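Local coordinates for HpcH/HpaI aldolase/citrate lyase family protein (Burkholderia cenocepacia, PDB 4MF4) that belongs to the HpcH/HpaI aldolase/citrate lyase family and folds as a closed parallel beta/alpha barrel of the TIM type, at residues L16-L20 with Y244-T248; P26-L32 with Y48-D54. All blocks are in the same frame, centred on the assembly; numbering follows the deposited sequence.

Contact 1: residues L16-L20 with Y244-T248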
ATOM      1  N   LEU A  16      18.139 -20.821 -15.479  1.00 18.59           N
ATOM      2  CA  LEU A  16      17.276 -20.685 -16.642  1.00 19.24           C
ATOM      3  C   LEU A  16      18.102 -20.303 -17.857  1.00 18.47           C
ATOM      4  O   LEU A  16      17.903 -20.857 -18.953  1.00 18.15           O
ATOM      5  CB  LEU A  16      16.156 -19.663 -16.415  1.00 20.00           C
ATOM      6  CG  LEU A  16      15.092 -19.642 -17.501  1.00 20.46           C
ATOM      7  CD1 LEU A  16      14.322 -20.952 -17.534  1.00 21.80           C
ATOM      8  CD2 LEU A  16      14.126 -18.476 -17.323  1.00 20.18           C
ATOM      9  N   LYS A  17      19.036 -19.374 -17.677  1.00 18.11           N
ATOM     10  CA  LYS A  17      19.953 -19.002 -18.751  1.00 18.41           C
ATOM     11  C   LYS A  17      20.786 -20.200 -19.203  1.00 19.80           C
ATOM     12  O   LYS A  17      20.976 -20.417 -20.407  1.00 17.74           O
ATOM     13  CB  LYS A  17      20.912 -17.892 -18.322  1.00 18.11           C
ATOM     14  CG  LYS A  17      21.674 -17.270 -19.468  1.00 18.18           C
ATOM     15  CD  LYS A  17      22.722 -16.250 -18.983  1.00 19.38           C
ATOM     16  CE  LYS A  17      23.482 -15.603 -20.156  1.00 20.50           C
ATOM     17  NZ  LYS A  17      24.288 -14.402 -19.750  1.00 21.22           N
ATOM     18  N   GLN A  18      21.307 -20.942 -18.219  1.00 21.55           N
ATOM     19  CA  GLN A  18      22.208 -22.043 -18.513  1.00 24.02           C
ATOM     20  C   GLN A  18      21.454 -23.116 -19.313  1.00 23.07           C
ATOM     21  O   GLN A  18      21.939 -23.600 -20.342  1.00 22.85           O
ATOM     22  CB  GLN A  18      22.820 -22.567 -17.212  1.00 28.15           C
ATOM     23  CG  GLN A  18      23.667 -23.818 -17.347  1.00 33.99           C
ATOM     24  CD  GLN A  18      22.833 -25.079 -17.156  1.00 40.15           C
ATOM     25  OE1 GLN A  18      22.228 -25.287 -16.091  1.00 49.01           O
ATOM     26  NE2 GLN A  18      22.780 -25.917 -18.185  1.00 43.34           N
ATOM     27  N   ARG A  19      20.271 -23.487 -18.835  0.50 22.50           N
ATOM     28  CA  ARG A  19      19.438 -24.451 -19.555  0.50 22.06           C
ATOM     29  C   ARG A  19      19.038 -23.953 -20.945  0.50 22.51           C
ATOM     30  O   ARG A  19      19.128 -24.716 -21.911  0.50 22.93           O
ATOM     31  CB  ARG A  19      18.210 -24.831 -18.737  0.50 21.47           C
ATOM     32  CG  ARG A  19      18.534 -25.735 -17.552  0.50 20.97           C
ATOM     33  CD  ARG A  19      17.322 -25.918 -16.652  0.50 20.48           C
ATOM     34  NE  ARG A  19      17.154 -24.847 -15.684  0.50 19.40           N
ATOM     35  CZ  ARG A  19      16.057 -24.682 -14.960  0.50 19.12           C
ATOM     36  NH1 ARG A  19      15.039 -25.495 -15.140  0.50 19.38           N
ATOM     37  NH2 ARG A  19      15.959 -23.695 -14.094  0.50 18.04           N
ATOM     38  N   LEU A  20      18.632 -22.686 -21.059  1.00 22.43           N
ATOM     39  CA  LEU A  20      18.278 -22.102 -22.383  1.00 22.02           C
ATOM     40  C   LEU A  20      19.406 -22.202 -23.418  1.00 24.83           C
ATOM     41  O   LEU A  20      19.144 -22.530 -24.583  1.00 24.81           O
ATOM     42  CB  LEU A  20      17.873 -20.638 -22.289  1.00 21.60           C
ATOM     43  CG  LEU A  20      16.481 -20.300 -21.744  1.00 20.98           C
ATOM     44  CD1 LEU A  20      16.477 -18.809 -21.552  1.00 21.38           C
ATOM     45  CD2 LEU A  20      15.343 -20.741 -22.653  1.00 22.26           C
ATOM     46  N   TYR A 244       9.494 -25.948 -29.832  1.00 16.31           N
ATOM     47  CA  TYR A 244       9.601 -24.851 -28.918  1.00 16.41           C
ATOM     48  C   TYR A 244      10.112 -25.387 -27.565  1.00 17.19           C
ATOM     49  O   TYR A 244       9.697 -26.466 -27.122  1.00 17.17           O
ATOM     50  CB  TYR A 244       8.245 -24.197 -28.680  1.00 16.67           C
ATOM     51  CG  TYR A 244       7.704 -23.418 -29.847  1.00 16.28           C
ATOM     52  CD1 TYR A 244       7.998 -22.044 -30.015  1.00 16.20           C
ATOM     53  CD2 TYR A 244       6.913 -24.049 -30.803  1.00 16.28           C
ATOM     54  CE1 TYR A 244       7.507 -21.330 -31.116  1.00 15.78           C
ATOM     55  CE2 TYR A 244       6.406 -23.346 -31.872  1.00 17.32           C
ATOM     56  CZ  TYR A 244       6.710 -21.995 -32.032  1.00 16.49           C
ATOM     57  OH  TYR A 244       6.175 -21.336 -33.110  1.00 18.29           O
ATOM     58  N   ARG A 245      10.962 -24.607 -26.907  1.00 18.77           N
ATOM     59  CA  ARG A 245      11.513 -24.950 -25.580  1.00 18.78           C
ATOM     60  C   ARG A 245      10.913 -24.149 -24.386  1.00 19.20           C
ATOM     61  O   ARG A 245      10.457 -24.746 -23.372  1.00 20.82           O
ATOM     62  CB  ARG A 245      13.008 -24.832 -25.632  1.00 18.72           C
ATOM     63  CG  ARG A 245      13.613 -25.933 -26.515  1.00 20.41           C
ATOM     64  CD  ARG A 245      15.091 -25.949 -26.401  1.00 21.11           C
ATOM     65  NE  ARG A 245      15.438 -26.286 -25.020  1.00 22.54           N
ATOM     66  CZ  ARG A 245      16.427 -25.737 -24.338  1.00 23.02           C
ATOM     67  NH1 ARG A 245      17.197 -24.796 -24.887  1.00 24.81           N
ATOM     68  NH2 ARG A 245      16.620 -26.102 -23.091  1.00 23.78           N
ATOM     69  N   LEU A 246      10.811 -22.826 -24.511  1.00 17.25           N
ATOM     70  CA  LEU A 246      10.295 -22.024 -23.389  1.00 15.19           C
ATOM     71  C   LEU A 246       8.807 -21.790 -23.566  1.00 15.83           C
ATOM     72  O   LEU A 246       8.358 -20.807 -24.219  1.00 14.86           O
ATOM     73  CB  LEU A 246      11.047 -20.708 -23.298  1.00 15.43           C
ATOM     74  CG  LEU A 246      10.789 -19.906 -22.031  1.00 16.06           C
ATOM     75  CD1 LEU A 246      11.762 -20.312 -20.929  1.00 17.36           C
ATOM     76  CD2 LEU A 246      10.899 -18.434 -22.280  1.00 16.85           C
ATOM     77  N   ILE A 247       8.020 -22.696 -22.996  1.00 15.89           N
ATOM     78  CA  ILE A 247       6.601 -22.756 -23.276  1.00 15.65           C
ATOM     79  C   ILE A 247       5.814 -22.273 -22.061  1.00 15.05           C
ATOM     80  O   ILE A 247       5.976 -22.832 -20.975  1.00 14.11           O
ATOM     81  CB  ILE A 247       6.173 -24.182 -23.625  1.00 16.19           C
ATOM     82  CG1 ILE A 247       6.878 -24.635 -24.904  1.00 16.59           C
ATOM     83  CG2 ILE A 247       4.665 -24.226 -23.825  1.00 16.69           C
ATOM     84  CD1 ILE A 247       6.621 -26.073 -25.295  1.00 17.04           C
ATOM     85  N   THR A 248       4.999 -21.236 -22.260  1.00 15.03           N
ATOM     86  CA  THR A 248       4.145 -20.678 -21.225  1.00 15.45           C
ATOM     87  C   THR A 248       2.820 -21.425 -21.278  1.00 15.73           C
ATOM     88  O   THR A 248       2.159 -21.394 -22.296  1.00 15.03           O
ATOM     89  CB  THR A 248       3.798 -19.182 -21.461  1.00 16.31           C
ATOM     90  OG1 THR A 248       4.936 -18.419 -21.853  1.00 17.95           O
ATOM     91  CG2 THR A 248       3.237 -18.557 -20.228  1.00 17.22           C
TER

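Contact 2: residues P26-L32 with Y48-D54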
ATOM      1  N   PRO A  26      12.469 -28.933 -22.859  1.00 23.65           N
ATOM      2  CA  PRO A  26      11.493 -27.877 -22.659  1.00 22.70           C
ATOM      3  C   PRO A  26      11.548 -27.276 -21.258  1.00 20.84           C
ATOM      4  O   PRO A  26      11.848 -27.986 -20.280  1.00 20.85           O
ATOM      5  CB  PRO A  26      10.144 -28.602 -22.827  1.00 24.16           C
ATOM      6  CG  PRO A  26      10.472 -29.959 -23.363  1.00 24.66           C
ATOM      7  CD  PRO A  26      11.827 -30.253 -22.825  1.00 25.36           C
ATOM      8  N   LEU A  27      11.225 -25.990 -21.165  1.00 17.66           N
ATOM      9  CA  LEU A  27      11.147 -25.294 -19.901  1.00 18.30           C
ATOM     10  C   LEU A  27       9.782 -24.637 -19.769  1.00 16.57           C
ATOM     11  O   LEU A  27       9.443 -23.736 -20.544  1.00 16.76           O
ATOM     12  CB  LEU A  27      12.279 -24.268 -19.825  1.00 18.28           C
ATOM     13  CG  LEU A  27      13.691 -24.816 -20.018  1.00 19.60           C
ATOM     14  CD1 LEU A  27      14.698 -23.712 -20.261  1.00 19.68           C
ATOM     15  CD2 LEU A  27      14.084 -25.581 -18.755  1.00 19.93           C
ATOM     16  N   TYR A  28       8.990 -25.092 -18.804  1.00 17.14           N
ATOM     17  CA  TYR A  28       7.582 -24.724 -18.703  1.00 17.27           C
ATOM     18  C   TYR A  28       7.370 -23.590 -17.698  1.00 16.23           C
ATOM     19  O   TYR A  28       7.896 -23.604 -16.574  1.00 15.04           O
ATOM     20  CB  TYR A  28       6.738 -25.939 -18.341  1.00 19.79           C
ATOM     21  CG  TYR A  28       6.812 -27.045 -19.366  1.00 21.29           C
ATOM     22  CD1 TYR A  28       6.152 -26.925 -20.573  1.00 23.53           C
ATOM     23  CD2 TYR A  28       7.534 -28.210 -19.119  1.00 25.46           C
ATOM     24  CE1 TYR A  28       6.225 -27.923 -21.540  1.00 25.78           C
ATOM     25  CE2 TYR A  28       7.607 -29.241 -20.068  1.00 26.04           C
ATOM     26  CZ  TYR A  28       6.954 -29.079 -21.285  1.00 27.33           C
ATOM     27  OH  TYR A  28       7.018 -30.044 -22.274  1.00 27.58           O
ATOM     28  N   GLY A  29       6.562 -22.614 -18.109  1.00 14.76           N
ATOM     29  CA  GLY A  29       6.391 -21.385 -17.347  1.00 13.86           C
ATOM     30  C   GLY A  29       4.931 -21.102 -17.136  1.00 14.38           C
ATOM     31  O   GLY A  29       4.060 -21.693 -17.786  1.00 14.40           O
ATOM     32  N   LEU A  30       4.651 -20.196 -16.218  1.00 15.19           N
ATOM     33  CA  LEU A  30       3.296 -19.737 -16.011  1.00 15.58           C
ATOM     34  C   LEU A  30       3.383 -18.197 -15.985  1.00 15.16           C
ATOM     35  O   LEU A  30       4.333 -17.677 -15.421  1.00 14.22           O
ATOM     36  CB  LEU A  30       2.852 -20.279 -14.654  1.00 16.94           C
ATOM     37  CG  LEU A  30       1.397 -20.222 -14.245  1.00 18.45           C
ATOM     38  CD1 LEU A  30       0.499 -21.060 -15.198  1.00 17.91           C
ATOM     39  CD2 LEU A  30       1.296 -20.727 -12.796  1.00 18.85           C
ATOM     40  N   TRP A  31       2.424 -17.508 -16.621  1.00 14.91           N
ATOM     41  CA  TRP A  31       2.301 -16.065 -16.610  1.00 15.33           C
ATOM     42  C   TRP A  31       1.616 -15.617 -15.324  1.00 15.34           C
ATOM     43  O   TRP A  31       0.569 -16.188 -14.942  1.00 13.70           O
ATOM     44  CB  TRP A  31       1.416 -15.607 -17.779  1.00 17.19           C
ATOM     45  CG  TRP A  31       1.865 -14.370 -18.404  1.00 17.86           C
ATOM     46  CD1 TRP A  31       1.262 -13.154 -18.342  1.00 18.45           C
ATOM     47  CD2 TRP A  31       3.018 -14.220 -19.238  1.00 17.72           C
ATOM     48  NE1 TRP A  31       1.997 -12.248 -19.078  1.00 19.53           N
ATOM     49  CE2 TRP A  31       3.077 -12.883 -19.626  1.00 17.81           C
ATOM     50  CE3 TRP A  31       4.018 -15.093 -19.673  1.00 18.44           C
ATOM     51  CZ2 TRP A  31       4.079 -12.392 -20.452  1.00 18.86           C
ATOM     52  CZ3 TRP A  31       5.024 -14.603 -20.480  1.00 19.03           C
ATOM     53  CH2 TRP A  31       5.055 -13.267 -20.863  1.00 18.66           C
ATOM     54  N   LEU A  32       2.207 -14.619 -14.658  1.00 14.76           N
ATOM     55  CA  LEU A  32       1.623 -14.075 -13.456  1.00 15.23           C
ATOM     56  C   LEU A  32       1.086 -12.675 -13.737  1.00 15.58           C
ATOM     57  O   LEU A  32       1.855 -11.722 -13.804  1.00 14.40           O
ATOM     58  CB  LEU A  32       2.629 -14.026 -12.304  1.00 15.49           C
ATOM     59  CG  LEU A  32       3.372 -15.305 -11.941  1.00 16.39           C
ATOM     60  CD1 LEU A  32       4.319 -15.018 -10.787  1.00 16.73           C
ATOM     61  CD2 LEU A  32       2.420 -16.434 -11.596  1.00 16.98           C
ATOM     62  N   TYR A  48       6.657 -25.396 -11.821  1.00 13.82           N
ATOM     63  CA  TYR A  48       7.054 -24.821 -13.127  1.00 15.17           C
ATOM     64  C   TYR A  48       8.555 -24.500 -13.122  1.00 15.24           C
ATOM     65  O   TYR A  48       9.152 -24.187 -12.068  1.00 15.14           O
ATOM     66  CB  TYR A  48       6.239 -23.566 -13.439  1.00 14.77           C
ATOM     67  CG  TYR A  48       4.859 -23.911 -13.912  1.00 14.85           C
ATOM     68  CD1 TYR A  48       3.866 -24.243 -13.025  1.00 15.39           C
ATOM     69  CD2 TYR A  48       4.547 -23.890 -15.263  1.00 15.40           C
ATOM     70  CE1 TYR A  48       2.596 -24.640 -13.483  1.00 16.80           C
ATOM     71  CE2 TYR A  48       3.291 -24.240 -15.723  1.00 15.95           C
ATOM     72  CZ  TYR A  48       2.326 -24.615 -14.834  1.00 16.91           C
ATOM     73  OH  TYR A  48       1.080 -24.906 -15.301  1.00 19.80           O
ATOM     74  N   ASP A  49       9.170 -24.569 -14.294  1.00 15.95           N
ATOM     75  CA  ASP A  49      10.596 -24.151 -14.439  1.00 15.17           C
ATOM     76  C   ASP A  49      10.768 -22.629 -14.300  1.00 15.25           C
ATOM     77  O   ASP A  49      11.800 -22.154 -13.787  1.00 15.30           O
ATOM     78  CB  ASP A  49      11.133 -24.666 -15.752  1.00 15.22           C
ATOM     79  CG  ASP A  49      10.956 -26.170 -15.882  1.00 16.25           C
ATOM     80  OD1 ASP A  49      11.453 -26.861 -14.959  1.00 16.21           O
ATOM     81  OD2 ASP A  49      10.263 -26.658 -16.833  1.00 16.61           O
ATOM     82  N   TRP A  50       9.791 -21.857 -14.778  1.00 14.93           N
ATOM     83  CA  TRP A  50       9.871 -20.391 -14.655  1.00 14.44           C
ATOM     84  C   TRP A  50       8.511 -19.779 -14.421  1.00 13.51           C
ATOM     85  O   TRP A  50       7.502 -20.396 -14.740  1.00 12.42           O
ATOM     86  CB  TRP A  50      10.571 -19.769 -15.886  1.00 14.94           C
ATOM     87  CG  TRP A  50       9.947 -20.111 -17.186  1.00 15.67           C
ATOM     88  CD1 TRP A  50      10.049 -21.296 -17.873  1.00 16.02           C
ATOM     89  CD2 TRP A  50       9.109 -19.267 -17.970  1.00 16.50           C
ATOM     90  NE1 TRP A  50       9.312 -21.237 -19.036  1.00 15.94           N
ATOM     91  CE2 TRP A  50       8.721 -20.003 -19.115  1.00 16.41           C
ATOM     92  CE3 TRP A  50       8.627 -17.967 -17.810  1.00 17.34           C
ATOM     93  CZ2 TRP A  50       7.897 -19.476 -20.097  1.00 16.80           C
ATOM     94  CZ3 TRP A  50       7.829 -17.435 -18.815  1.00 18.20           C
ATOM     95  CH2 TRP A  50       7.456 -18.216 -19.938  1.00 17.72           C
ATOM     96  N   LEU A  51       8.489 -18.584 -13.834  1.00 12.35           N
ATOM     97  CA  LEU A  51       7.267 -17.832 -13.615  1.00 12.80           C
ATOM     98  C   LEU A  51       7.479 -16.400 -14.083  1.00 12.99           C
ATOM     99  O   LEU A  51       8.507 -15.811 -13.787  1.00 13.02           O
ATOM    100  CB  LEU A  51       6.900 -17.799 -12.128  1.00 13.61           C
ATOM    101  CG  LEU A  51       6.643 -19.127 -11.418  1.00 14.39           C
ATOM    102  CD1 LEU A  51       6.492 -18.938  -9.907  1.00 14.82           C
ATOM    103  CD2 LEU A  51       5.375 -19.752 -11.936  1.00 14.46           C
ATOM    104  N   CYS A  52       6.543 -15.847 -14.842  1.00 13.24           N
ATOM    105  CA  CYS A  52       6.745 -14.494 -15.438  1.00 13.37           C
ATOM    106  C   CYS A  52       5.924 -13.413 -14.731  1.00 12.41           C
ATOM    107  O   CYS A  52       4.700 -13.499 -14.705  1.00 12.61           O
ATOM    108  CB  CYS A  52       6.418 -14.472 -16.928  1.00 13.72           C
ATOM    109  SG  CYS A  52       6.886 -12.906 -17.687  1.00 15.71           S
ATOM    110  N   ILE A  53       6.604 -12.447 -14.149  1.00 11.00           N
ATOM    111  CA  ILE A  53       5.942 -11.270 -13.569  1.00 11.64           C
ATOM    112  C   ILE A  53       5.809 -10.257 -14.687  1.00 11.61           C
ATOM    113  O   ILE A  53       6.789  -9.693 -15.138  1.00 11.55           O
ATOM    114  CB  ILE A  53       6.734 -10.700 -12.388  1.00 12.02           C
ATOM    115  CG1 ILE A  53       6.870 -11.739 -11.275  1.00 12.08           C
ATOM    116  CG2 ILE A  53       6.088  -9.428 -11.813  1.00 11.64           C
ATOM    117  CD1 ILE A  53       8.057 -11.456 -10.384  1.00 12.93           C
ATOM    118  N   ASP A  54       4.584 -10.019 -15.150  1.00 11.89           N
ATOM    119  CA  ASP A  54       4.373  -9.137 -16.312  1.00 11.87           C
ATOM    120  C   ASP A  54       4.212  -7.650 -15.896  1.00 11.48           C
ATOM    121  O   ASP A  54       3.342  -7.369 -15.125  1.00 11.40           O
ATOM    122  CB  ASP A  54       3.133  -9.572 -17.020  1.00 12.38           C
ATOM    123  CG  ASP A  54       2.899  -8.834 -18.320  1.00 13.14           C
ATOM    124  OD1 ASP A  54       3.826  -8.177 -18.841  1.00 13.08           O
ATOM    125  OD2 ASP A  54       1.809  -9.049 -18.888  1.00 14.61           O
TER
HETATM  126  O   HOH W   1      10.662 -29.147 -17.282  1.00 37.18           O

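Contact 1: residues L16-L20 with Y244-T248
Leu16 meets the start of the last barrel strand through one methyl, its CD1 lying 4.3 Å from CD1 of Leu246, a loose apolar touch. Three residues on, Arg19 takes part through its backbone: its carbonyl O accepts a hydrogen bond of 3.1 Å from NH2 of Arg245, nearly straight at 166°. The oxygen lies in the plane of the guanidinium, whereas the donor stands well above the carbonyl plane, 57° out of it; the bond is in plane for the donor but not on a lone pair of the acceptor. The side chain of Arg19 turns elsewhere, with Ser15 as a partner. Leu20 takes part through both its carbonyl and its side chain. Its carbonyl O receives a second, weak and bent bond from Arg245, 3.0 Å from NH1, and its CD2 approaches CD1 of Leu246 to 4.0 Å. The Leu246 side chain reaches the helix with CG anti to the backbone N (chi1 -169°), and both helix leucines meet the same methyl. The Arg245 chain, bent at chi3, brings the edge of its guanidinium to the two carbonyls, while Glu25 forms a salt bridge with NH2. Helix 15-22 thus lies at the N-terminal end of strand 246-251, across the barrel bottom. The partial negative charge of carbonyls near a helix C-terminal end, with the Glu25 carboxylate, would probably stabilise the guanidinium charge.

Contact 2: residues P26-L32 with Y48-D54
The CA of Gly29 sits over the face of the Trp50 indole, a CH-pi contact 3.3 Å from the centroid of the five-membered ring and 15° off the normal. Glycine, with no side chain, lets the indole fold back over the neighbouring strand; Trp50 gets there with CG between its backbone N and carbonyl carbon (chi1 56°). In that pose NE1 donates to Leu27 O at 2.9 Å, with the acceptor in the ring plane. Around these pieces, strands 27-32 and 50-54 pair in parallel, their axes 4.7 Å apart at 27°, as the first two strands of the TIM barrel, joined by helix 37-43 in a beta-alpha-beta unit. Farther along the interior face, Cys52 fits beneath Trp31: SG sits 3.8 Å from the centroid of the six-membered ring, over the face but offset toward the rim. Beyond it, Trp31 NE1 bonds Asp54 OD2 at 3.2 Å from above the carboxylate plane; Asp54 OD1 is held by Glu56 N and a salt bridge to Arg84. On the other face Leu30 CB lies over the centre of the Tyr48 ring, a CH-pi contact, while Leu51 CD2 presses on the same CB at 3.7 Å. Leu32 CD1 settles between Leu51 CB and Ile53 CG1. Asp49 OD2 takes the N-H of Tyr28 with its anti lone pair.

In the fold
Both contacts are buried, yet they serve different junctions of one barrel. Contact 2 pairs the first two strands within the wall; contact 1 sets helix 15-22 against the start of the eighth strand, which neighbours strand 27-32 and closes the sheet. They meet directly: Arg245 O lies 2.6 Å from Leu27 N and Ile247 O 2.9 Å from Gly29 N, both probable hydrogen bonds, while Leu246 CD1 packs on Trp50 NE1. Contact 1 buries 213 Å² through two leucine touches and an arginine bonded to one helix carbonyl and weakly to the next. Contact 2 buries 801 Å² with parallel-sheet backbone bonds, some weak, and aromatic packing; its Tyr48 side also meets Thr260 and Leu264 of the second subunit.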